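Local coordinates for protein 4-aminobutyrate transaminase (Acinetobacter baumannii, PDB 6WOP) that probably catalyses the pyridoxal 5'-phosphate-dependent transfer of the amino group of 4-aminobutyrate to 2-oxoglutarate, as a class-III aminotransferase, at residues A107-G112 / P276-V281; P103-F108 / V286-N291; V359-A364 / N389-L394. One frame throughout, in Å; residues are numbered along the deposited sequence.

Contact 1: residues A107-G112 / P276-V281; sequences AFFTTG and PISGVV
Ser278 turns its side chain to the turn after strand 104-109, where it meets Thr111 and Phe109. CB lies 3.0 Å from Thr111 O. OG, set between the backbone N and the carbonyl carbon (chi1 69°), comes within 3.2 Å of Phe109 CB and gives a weak hydrogen bond to Thr111 O, at 2.9 Å. The two strands run antiparallel. Ala107 and Val280 exchange a pair of backbone hydrogen bonds, while the Phe109-Ser278 pair is more distorted: Ser278 N reaches Phe109 O at 3.2 Å from well above the carbonyl plane. Between these pairs Gly279 lies opposite Phe108, whose CD1 approaches Gly279 CA at 4.0 Å and whose ring edge meets Ser278 O. On the face shared by Ala107 and Ser278, Val280 CG2 touches the edge of the Phe109 ring at CE2. In the large sheet of the fold type I aminotransferase domain, strand 104-109 is outermost within the chain. Thr111 is the N-cap of helix 112-127, its OG1 bonded to Glu114 N, and Gly112 N is hydrogen-bonded to a tartrate, probably from the crystallisation liquor. A single weak hydroxyl-to-carbonyl bond thus links Ser278 to the residue capping that helix.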
loop_
_atom_site.group_PDB
_atom_site.type_symbol
_atom_site.label_atom_id
_atom_site.label_comp_id
_atom_site.label_asym_id
_atom_site.label_seq_id
_atom_site.Cartn_x
_atom_site.Cartn_y
_atom_site.Cartn_z
ATOM N N ALA A 107 -15.881 -0.127 -24.194
ATOM C CA ALA A 107 -14.688 0.541 -24.684
ATOM C C ALA A 107 -13.655 -0.533 -24.934
ATOM O O ALA A 107 -13.717 -1.587 -24.310
ATOM C CB ALA A 107 -14.102 1.489 -23.620
ATOM N N PHE A 108 -12.681 -0.245 -25.793
ATOM C CA PHE A 108 -11.683 -1.255 -26.191
ATOM C C PHE A 108 -10.310 -0.802 -25.754
ATOM O O PHE A 108 -9.993 0.396 -25.820
ATOM C CB PHE A 108 -11.727 -1.479 -27.740
ATOM C CG PHE A 108 -13.063 -1.979 -28.157
ATOM C CD1 PHE A 108 -13.452 -3.234 -27.763
ATOM C CD2 PHE A 108 -13.998 -1.141 -28.752
ATOM C CE1 PHE A 108 -14.728 -3.696 -28.004
ATOM C CE2 PHE A 108 -15.283 -1.609 -29.011
ATOM C CZ PHE A 108 -15.640 -2.875 -28.653
ATOM N N PHE A 109 -9.525 -1.766 -25.262
ATOM C CA PHE A 109 -8.126 -1.520 -24.926
ATOM C C PHE A 109 -7.290 -2.487 -25.743
ATOM O O PHE A 109 -7.715 -2.855 -26.861
ATOM C CB PHE A 109 -7.967 -1.684 -23.408
ATOM C CG PHE A 109 -8.925 -0.816 -22.689
ATOM C CD1 PHE A 109 -8.672 0.562 -22.594
ATOM C CD2 PHE A 109 -10.098 -1.320 -22.177
ATOM C CE1 PHE A 109 -9.574 1.411 -21.957
ATOM C CE2 PHE A 109 -11.019 -0.451 -21.553
ATOM C CZ PHE A 109 -10.742 0.897 -21.484
ATOM N N THR A 110 -6.122 -2.883 -25.232
ATOM C CA THR A 110 -5.268 -3.779 -26.018
ATOM C C THR A 110 -5.121 -5.161 -25.410
ATOM O O THR A 110 -5.254 -6.156 -26.134
ATOM C CB THR A 110 -3.893 -3.167 -26.239
ATOM O OG1 THR A 110 -4.052 -1.824 -26.739
ATOM C CG2 THR A 110 -3.093 -3.981 -27.313
ATOM N N THR A 111 -4.808 -5.264 -24.114
ATOM C CA THR A 111 -4.532 -6.576 -23.532
ATOM C C THR A 111 -5.636 -7.053 -22.587
ATOM O O THR A 111 -6.446 -6.269 -22.066
ATOM C CB THR A 111 -3.208 -6.542 -22.754
ATOM O OG1 THR A 111 -3.387 -5.635 -21.660
ATOM C CG2 THR A 111 -2.012 -6.059 -23.642
ATOM N N GLY A 112 -5.623 -8.362 -22.316
ATOM C CA GLY A 112 -6.549 -8.896 -21.324
ATOM C C GLY A 112 -6.359 -8.242 -19.963
ATOM O O GLY A 112 -7.331 -7.863 -19.313
ATOM N N PRO A 276 -4.099 -8.175 -31.429
ATOM C CA PRO A 276 -4.202 -7.641 -30.040
ATOM C C PRO A 276 -5.338 -6.642 -29.904
ATOM O O PRO A 276 -5.306 -5.541 -30.490
ATOM C CB PRO A 276 -2.839 -6.984 -29.795
ATOM C CG PRO A 276 -1.889 -7.766 -30.675
ATOM C CD PRO A 276 -2.727 -8.033 -31.951
ATOM N N ILE A 277 -6.315 -7.012 -29.064
ATOM C CA ILE A 277 -7.382 -6.109 -28.647
ATOM C C ILE A 277 -8.038 -6.722 -27.422
ATOM O O ILE A 277 -8.052 -7.947 -27.261
ATOM C CB ILE A 277 -8.413 -5.918 -29.795
ATOM C CG1 ILE A 277 -9.548 -4.959 -29.398
ATOM C CG2 ILE A 277 -9.023 -7.278 -30.223
ATOM C CD1 ILE A 277 -10.434 -4.426 -30.616
ATOM N N SER A 278 -8.691 -5.874 -26.611
ATOM C CA SER A 278 -9.442 -6.272 -25.407
ATOM C C SER A 278 -10.617 -5.327 -25.275
ATOM O O SER A 278 -10.762 -4.389 -26.071
ATOM C CB SER A 278 -8.587 -6.186 -24.136
ATOM O OG SER A 278 -8.306 -4.824 -23.835
ATOM N N GLY A 279 -11.527 -5.605 -24.311
ATOM C CA GLY A 279 -12.562 -4.612 -24.069
ATOM C C GLY A 279 -13.256 -4.827 -22.739
ATOM O O GLY A 279 -13.095 -5.858 -22.099
ATOM N N VAL A 280 -14.076 -3.849 -22.376
ATOM C CA VAL A 280 -14.896 -3.877 -21.173
ATOM C C VAL A 280 -16.254 -3.452 -21.643
ATOM O O VAL A 280 -16.360 -2.425 -22.325
ATOM C CB VAL A 280 -14.424 -2.904 -20.077
ATOM C CG1 VAL A 280 -15.375 -2.952 -18.899
ATOM C CG2 VAL A 280 -13.023 -3.275 -19.599
ATOM N N VAL A 281 -17.286 -4.236 -21.295
ATOM C CA VAL A 281 -18.663 -3.827 -21.571
ATOM C C VAL A 281 -19.388 -3.802 -20.231
ATOM O O VAL A 281 -19.065 -4.602 -19.348
ATOM C CB VAL A 281 -19.343 -4.761 -22.594
ATOM C CG1 VAL A 281 -19.330 -6.273 -22.129
ATOM C CG2 VAL A 281 -20.773 -4.258 -22.952
#

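Contact 2: residues P103-F108 / V286-N291; sequences PAKAAF and VMDAPN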
loop_
_atom_site.group_PDB
_atom_site.type_symbol
_atom_site.label_atom_id
_atom_site.label_comp_id
_atom_site.label_asym_id
_atom_site.label_seq_id
_atom_site.Cartn_x
_atom_site.Cartn_y
_atom_site.Cartn_z
ATOM N N PRO A 103 -29.216 -0.455 -20.555
ATOM C CA PRO A 103 -28.329 -0.088 -21.668
ATOM C C PRO A 103 -26.868 -0.329 -21.307
ATOM O O PRO A 103 -26.433 -0.022 -20.195
ATOM C CB PRO A 103 -28.590 1.408 -21.857
ATOM C CG PRO A 103 -29.728 1.722 -20.987
ATOM C CD PRO A 103 -29.820 0.725 -19.930
ATOM N N ALA A 104 -26.117 -0.854 -22.261
ATOM C CA ALA A 104 -24.702 -1.120 -22.015
ATOM C C ALA A 104 -23.838 -0.097 -22.744
ATOM O O ALA A 104 -24.278 0.561 -23.697
ATOM C CB ALA A 104 -24.351 -2.543 -22.441
ATOM N N LYS A 105 -22.600 0.063 -22.278
ATOM C CA LYS A 105 -21.600 0.768 -23.072
ATOM C C LYS A 105 -20.326 -0.069 -23.096
ATOM O O LYS A 105 -20.129 -0.909 -22.225
ATOM C CB LYS A 105 -21.318 2.150 -22.483
ATOM C CG LYS A 105 -22.475 3.120 -22.740
ATOM C CD LYS A 105 -22.160 4.460 -22.192
ATOM C CE LYS A 105 -23.149 5.499 -22.709
ATOM N NZ LYS A 105 -22.585 6.868 -22.636
ATOM N N ALA A 106 -19.449 0.174 -24.073
ATOM C CA ALA A 106 -18.237 -0.620 -24.173
ATOM C C ALA A 106 -17.078 0.277 -24.576
ATOM O O ALA A 106 -17.245 1.281 -25.275
ATOM C CB ALA A 106 -18.349 -1.763 -25.231
ATOM N N ALA A 107 -15.881 -0.127 -24.194
ATOM C CA ALA A 107 -14.688 0.541 -24.684
ATOM C C ALA A 107 -13.655 -0.533 -24.934
ATOM O O ALA A 107 -13.717 -1.587 -24.310
ATOM C CB ALA A 107 -14.102 1.489 -23.620
ATOM N N PHE A 108 -12.681 -0.245 -25.793
ATOM C CA PHE A 108 -11.683 -1.255 -26.191
ATOM C C PHE A 108 -10.310 -0.802 -25.754
ATOM O O PHE A 108 -9.993 0.396 -25.820
ATOM C CB PHE A 108 -11.727 -1.479 -27.740
ATOM C CG PHE A 108 -13.063 -1.979 -28.157
ATOM C CD1 PHE A 108 -13.452 -3.234 -27.763
ATOM C CD2 PHE A 108 -13.998 -1.141 -28.752
ATOM C CE1 PHE A 108 -14.728 -3.696 -28.004
ATOM C CE2 PHE A 108 -15.283 -1.609 -29.011
ATOM C CZ PHE A 108 -15.640 -2.875 -28.653
ATOM N N VAL A 286 -22.394 2.849 -15.026
ATOM C CA VAL A 286 -21.125 2.441 -14.398
ATOM C C VAL A 286 -19.948 2.797 -15.302
ATOM O O VAL A 286 -18.974 3.416 -14.868
ATOM C CB VAL A 286 -21.161 0.929 -14.073
ATOM C CG1 VAL A 286 -19.770 0.404 -13.587
ATOM C CG2 VAL A 286 -22.273 0.652 -13.091
ATOM N N MET A 287 -20.055 2.448 -16.593
ATOM C CA MET A 287 -19.005 2.769 -17.557
ATOM C C MET A 287 -18.754 4.270 -17.679
ATOM O O MET A 287 -17.618 4.676 -17.938
ATOM C CB MET A 287 -19.368 2.209 -18.947
ATOM C CG MET A 287 -19.529 0.678 -18.962
ATOM S SD MET A 287 -17.932 -0.171 -18.809
ATOM C CE MET A 287 -17.142 0.307 -20.404
ATOM N N ASP A 288 -19.783 5.101 -17.529
ATOM C CA ASP A 288 -19.628 6.543 -17.665
ATOM C C ASP A 288 -19.032 7.206 -16.419
ATOM O O ASP A 288 -18.958 8.439 -16.382
ATOM C CB ASP A 288 -20.979 7.225 -17.950
ATOM C CG ASP A 288 -21.276 7.274 -19.432
ATOM O OD1 ASP A 288 -20.306 7.280 -20.225
ATOM O OD2 ASP A 288 -22.469 7.280 -19.800
ATOM N N ALA A 289 -18.645 6.432 -15.410
ATOM C CA ALA A 289 -18.191 7.074 -14.183
ATOM C C ALA A 289 -16.904 7.836 -14.408
ATOM O O ALA A 289 -16.841 9.016 -13.992
ATOM C CB ALA A 289 -18.066 6.037 -13.053
ATOM N N PRO A 290 -15.833 7.259 -14.978
ATOM C CA PRO A 290 -14.595 8.047 -15.137
ATOM C C PRO A 290 -14.818 9.274 -16.003
ATOM O O PRO A 290 -15.619 9.253 -16.943
ATOM C CB PRO A 290 -13.623 7.080 -15.813
ATOM C CG PRO A 290 -14.083 5.677 -15.355
ATOM C CD PRO A 290 -15.629 5.837 -15.353
ATOM N N ASN A 291 -14.115 10.358 -15.667
ATOM C CA ASN A 291 -14.218 11.587 -16.426
ATOM C C ASN A 291 -13.388 11.529 -17.712
ATOM O O ASN A 291 -12.476 10.699 -17.856
ATOM C CB ASN A 291 -13.756 12.754 -15.563
ATOM C CG ASN A 291 -14.716 13.058 -14.450
ATOM O OD1 ASN A 291 -15.767 13.658 -14.679
ATOM N ND2 ASN A 291 -14.355 12.674 -13.216
#
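Lys105 and Asp288 meet with their side chains at about a right angle, the lysine reaching from strand 104-109 to the residue just after helix 284-287. Beyond CG the lysine chain is extended, and its last methylenes pass close to the carboxylate, CE standing 3.5 Å from Asp288 OD2. The salt bridge is uneven. Lys105 NZ lies 2.9 Å from Asp288 OD2, on the syn lone pair of that oxygen, whereas its bond to Asp288 OD1 is weak at 3.3 Å. Met287 approaches the same strand differently. Its CB meets Lys105 CB at 4.0 Å; chi2 (-72°) then sets SD and chi3 (-67°) turns CE to the strand backbone. CG and CE each come to 3.7 Å from Lys105 O, and CE continues to Ala106 CA and to Ala107 N, 4.0 Å away. The methionine also packs on Ile122, Val280 and Leu264, placing it between the strand and helix 112-127. The contact lies at the subunit interface: Lys105 NZ also donates to Gln13 O of the second subunit, and Asp288 O accepts a bond from Arg18 NE of that subunit. With the Asp288 carboxylate of its own chain and the Gln13 carbonyl of the second subunit around it, the ammonium group is probably stabilised in its charged form; the charge pair joins strand and helix end, and Lys105 NZ and Asp288 O carry the link on to the partner subunit.

Contact 3: residues V359-A364 / N389-L394; sequences VELETA and NVIRFL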
loop_
_atom_site.group_PDB
_atom_site.type_symbol
_atom_site.label_atom_id
_atom_site.label_comp_id
_atom_site.label_asym_id
_atom_site.label_seq_id
_atom_site.Cartn_x
_atom_site.Cartn_y
_atom_site.Cartn_z
ATOM N N VAL A 359 -9.340 -32.231 -18.344
ATOM C CA VAL A 359 -9.233 -33.495 -17.619
ATOM C C VAL A 359 -8.155 -33.349 -16.540
ATOM O O VAL A 359 -7.069 -32.819 -16.805
ATOM C CB VAL A 359 -8.937 -34.677 -18.547
ATOM C CG1 VAL A 359 -7.552 -34.564 -19.180
ATOM C CG2 VAL A 359 -9.115 -35.997 -17.776
ATOM N N GLU A 360 -8.476 -33.733 -15.313
ATOM C CA GLU A 360 -7.502 -33.652 -14.223
ATOM C C GLU A 360 -6.965 -35.046 -13.944
ATOM O O GLU A 360 -7.724 -36.035 -13.909
ATOM C CB GLU A 360 -8.087 -33.077 -12.927
ATOM C CG GLU A 360 -7.024 -32.954 -11.804
ATOM C CD GLU A 360 -7.459 -31.982 -10.735
ATOM O OE1 GLU A 360 -6.933 -32.002 -9.595
ATOM O OE2 GLU A 360 -8.382 -31.226 -11.045
ATOM N N LEU A 361 -5.660 -35.130 -13.760
ATOM C CA LEU A 361 -5.023 -36.414 -13.523
ATOM C C LEU A 361 -4.507 -36.445 -12.095
ATOM O O LEU A 361 -4.432 -35.413 -11.425
ATOM C CB LEU A 361 -3.896 -36.663 -14.544
ATOM C CG LEU A 361 -4.272 -36.787 -16.047
ATOM C CD1 LEU A 361 -4.466 -35.484 -16.724
ATOM C CD2 LEU A 361 -3.179 -37.488 -16.804
ATOM N N GLU A 362 -4.162 -37.638 -11.633
ATOM C CA GLU A 362 -3.681 -37.731 -10.255
ATOM C C GLU A 362 -2.440 -36.880 -10.033
ATOM O O GLU A 362 -2.310 -36.203 -9.009
ATOM C CB GLU A 362 -3.409 -39.181 -9.883
ATOM C CG GLU A 362 -4.439 -39.643 -8.927
ATOM C CD GLU A 362 -4.460 -41.113 -8.771
ATOM O OE1 GLU A 362 -3.368 -41.724 -8.936
ATOM O OE2 GLU A 362 -5.565 -41.649 -8.484
ATOM N N THR A 363 -1.594 -36.757 -11.033
ATOM C CA THR A 363 -0.229 -36.308 -10.881
ATOM C C THR A 363 0.193 -35.455 -12.068
ATOM O O THR A 363 -0.230 -35.715 -13.199
ATOM C CB THR A 363 0.599 -37.575 -10.768
ATOM O OG1 THR A 363 0.539 -38.054 -9.418
ATOM C CG2 THR A 363 1.939 -37.397 -11.234
ATOM N N ALA A 364 1.040 -34.444 -11.827
ATOM C CA ALA A 364 1.554 -33.678 -12.970
ATOM C C ALA A 364 2.529 -34.491 -13.802
ATOM O O ALA A 364 2.675 -34.238 -15.002
ATOM C CB ALA A 364 2.248 -32.405 -12.513
ATOM N N ASN A 389 -1.578 -30.562 -13.002
ATOM C CA ASN A 389 -2.043 -31.911 -13.292
ATOM C C ASN A 389 -3.302 -31.900 -14.140
ATOM O O ASN A 389 -3.983 -32.919 -14.252
ATOM C CB ASN A 389 -2.268 -32.683 -11.989
ATOM C CG ASN A 389 -3.287 -32.026 -11.102
ATOM O OD1 ASN A 389 -3.468 -30.807 -11.149
ATOM N ND2 ASN A 389 -3.981 -32.811 -10.313
ATOM N N VAL A 390 -3.645 -30.761 -14.731
ATOM C CA VAL A 390 -4.854 -30.627 -15.530
ATOM C C VAL A 390 -4.460 -30.388 -16.974
ATOM O O VAL A 390 -3.662 -29.493 -17.258
ATOM C CB VAL A 390 -5.725 -29.477 -15.016
ATOM C CG1 VAL A 390 -7.018 -29.490 -15.829
ATOM C CG2 VAL A 390 -5.978 -29.656 -13.431
ATOM N N ILE A 391 -5.028 -31.154 -17.895
ATOM C CA ILE A 391 -4.887 -30.862 -19.330
ATOM C C ILE A 391 -6.139 -30.134 -19.761
ATOM O O ILE A 391 -7.246 -30.640 -19.560
ATOM C CB ILE A 391 -4.709 -32.149 -20.146
ATOM C CG1 ILE A 391 -3.439 -32.877 -19.722
ATOM C CG2 ILE A 391 -4.782 -31.866 -21.697
ATOM C CD1 ILE A 391 -3.428 -34.315 -20.193
ATOM N N ARG A 392 -5.990 -28.957 -20.357
ATOM C CA ARG A 392 -7.153 -28.182 -20.762
ATOM C C ARG A 392 -7.188 -28.165 -22.272
ATOM O O ARG A 392 -6.140 -28.259 -22.914
ATOM C CB ARG A 392 -7.085 -26.740 -20.223
ATOM C CG ARG A 392 -5.790 -26.036 -20.669
ATOM C CD ARG A 392 -5.826 -24.580 -20.221
ATOM N NE ARG A 392 -4.484 -24.017 -20.065
ATOM C CZ ARG A 392 -4.225 -22.726 -19.911
ATOM N NH1 ARG A 392 -5.210 -21.850 -19.931
ATOM N NH2 ARG A 392 -2.972 -22.312 -19.749
ATOM N N PHE A 393 -8.391 -28.099 -22.851
ATOM C CA PHE A 393 -8.549 -28.213 -24.308
ATOM C C PHE A 393 -9.093 -26.915 -24.876
ATOM O O PHE A 393 -10.194 -26.479 -24.506
ATOM C CB PHE A 393 -9.467 -29.395 -24.637
ATOM C CG PHE A 393 -8.918 -30.685 -24.155
ATOM C CD1 PHE A 393 -8.019 -31.394 -24.952
ATOM C CD2 PHE A 393 -9.231 -31.156 -22.880
ATOM C CE1 PHE A 393 -7.431 -32.580 -24.502
ATOM C CE2 PHE A 393 -8.643 -32.333 -22.405
ATOM C CZ PHE A 393 -7.736 -33.042 -23.236
ATOM N N LEU A 394 -8.319 -26.298 -25.778
ATOM C CA LEU A 394 -8.618 -24.999 -26.373
ATOM C C LEU A 394 -8.484 -25.003 -27.890
ATOM O O LEU A 394 -8.065 -23.981 -28.501
ATOM C CB LEU A 394 -7.685 -23.952 -25.777
ATOM C CG LEU A 394 -8.071 -23.697 -24.326
ATOM C CD1 LEU A 394 -6.902 -22.880 -23.603
ATOM C CD2 LEU A 394 -9.389 -22.947 -24.302
#
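Asn389 pushes its side chain against the C-terminal end of strand 356-361 and is held there by two bonds. Its CG sits between the backbone N and the carbonyl carbon (chi1 60°), and from there ND2 donates to Leu361 O at 2.9 Å and to Glu360 OE1 at 3.1 Å. The carboxylate and amide planes are turned 71° apart, and OE1 is met on its anti side, somewhat out of the carboxylate plane. The Asn389 backbone carbonyl takes a third bond, from Leu361 N at 2.8 Å. Val359 and Ile391 form a hydrogen-bonded antiparallel pair, Val359 CG1 lying 3.9 Å from Ile391 CB and also meeting the edge of the Phe393 ring at CE2. The Leu361 and Ile391 side chains cross, with their CD1 atoms 3.8 Å apart, and Phe415 and Leu411 of helix 401-416 back this apolar face. Helix 364-376 carries the chain from 356-361 over to the parallel strand 379-384, a beta-alpha-beta crossover, and 390-393 then fills the place between them, antiparallel to both. On the other face Val390 CG2 meets Glu360 CG and OE2 where the two side chains cross, and OE2 forms salt bridges with Arg351 and Lys177. Packing is sparser where the strand ends: solvent-exposed Glu362 directs its CB away from the opposite segment.

Overall arrangement
Contacts 1 and 2 are adjacent, sharing Ala107 and Phe108 on strand 104-109, and both touch the second subunit; Val280 O in contact 1 packs against Met287 CE of contact 2. Contact 3 belongs to the other large sheet, on the opposite side of the chain's centre, with its centre about 29 Å from that of contact 1 and about 38 Å from that of contact 2. No other chain of the assembly touches it. All three are largely buried, but contact 2 lies farthest from the chain's centre and relies on a charge pair. Contacts 1 and 3 are strand pairings, finished by a serine hydroxyl and an asparagine amide respectively.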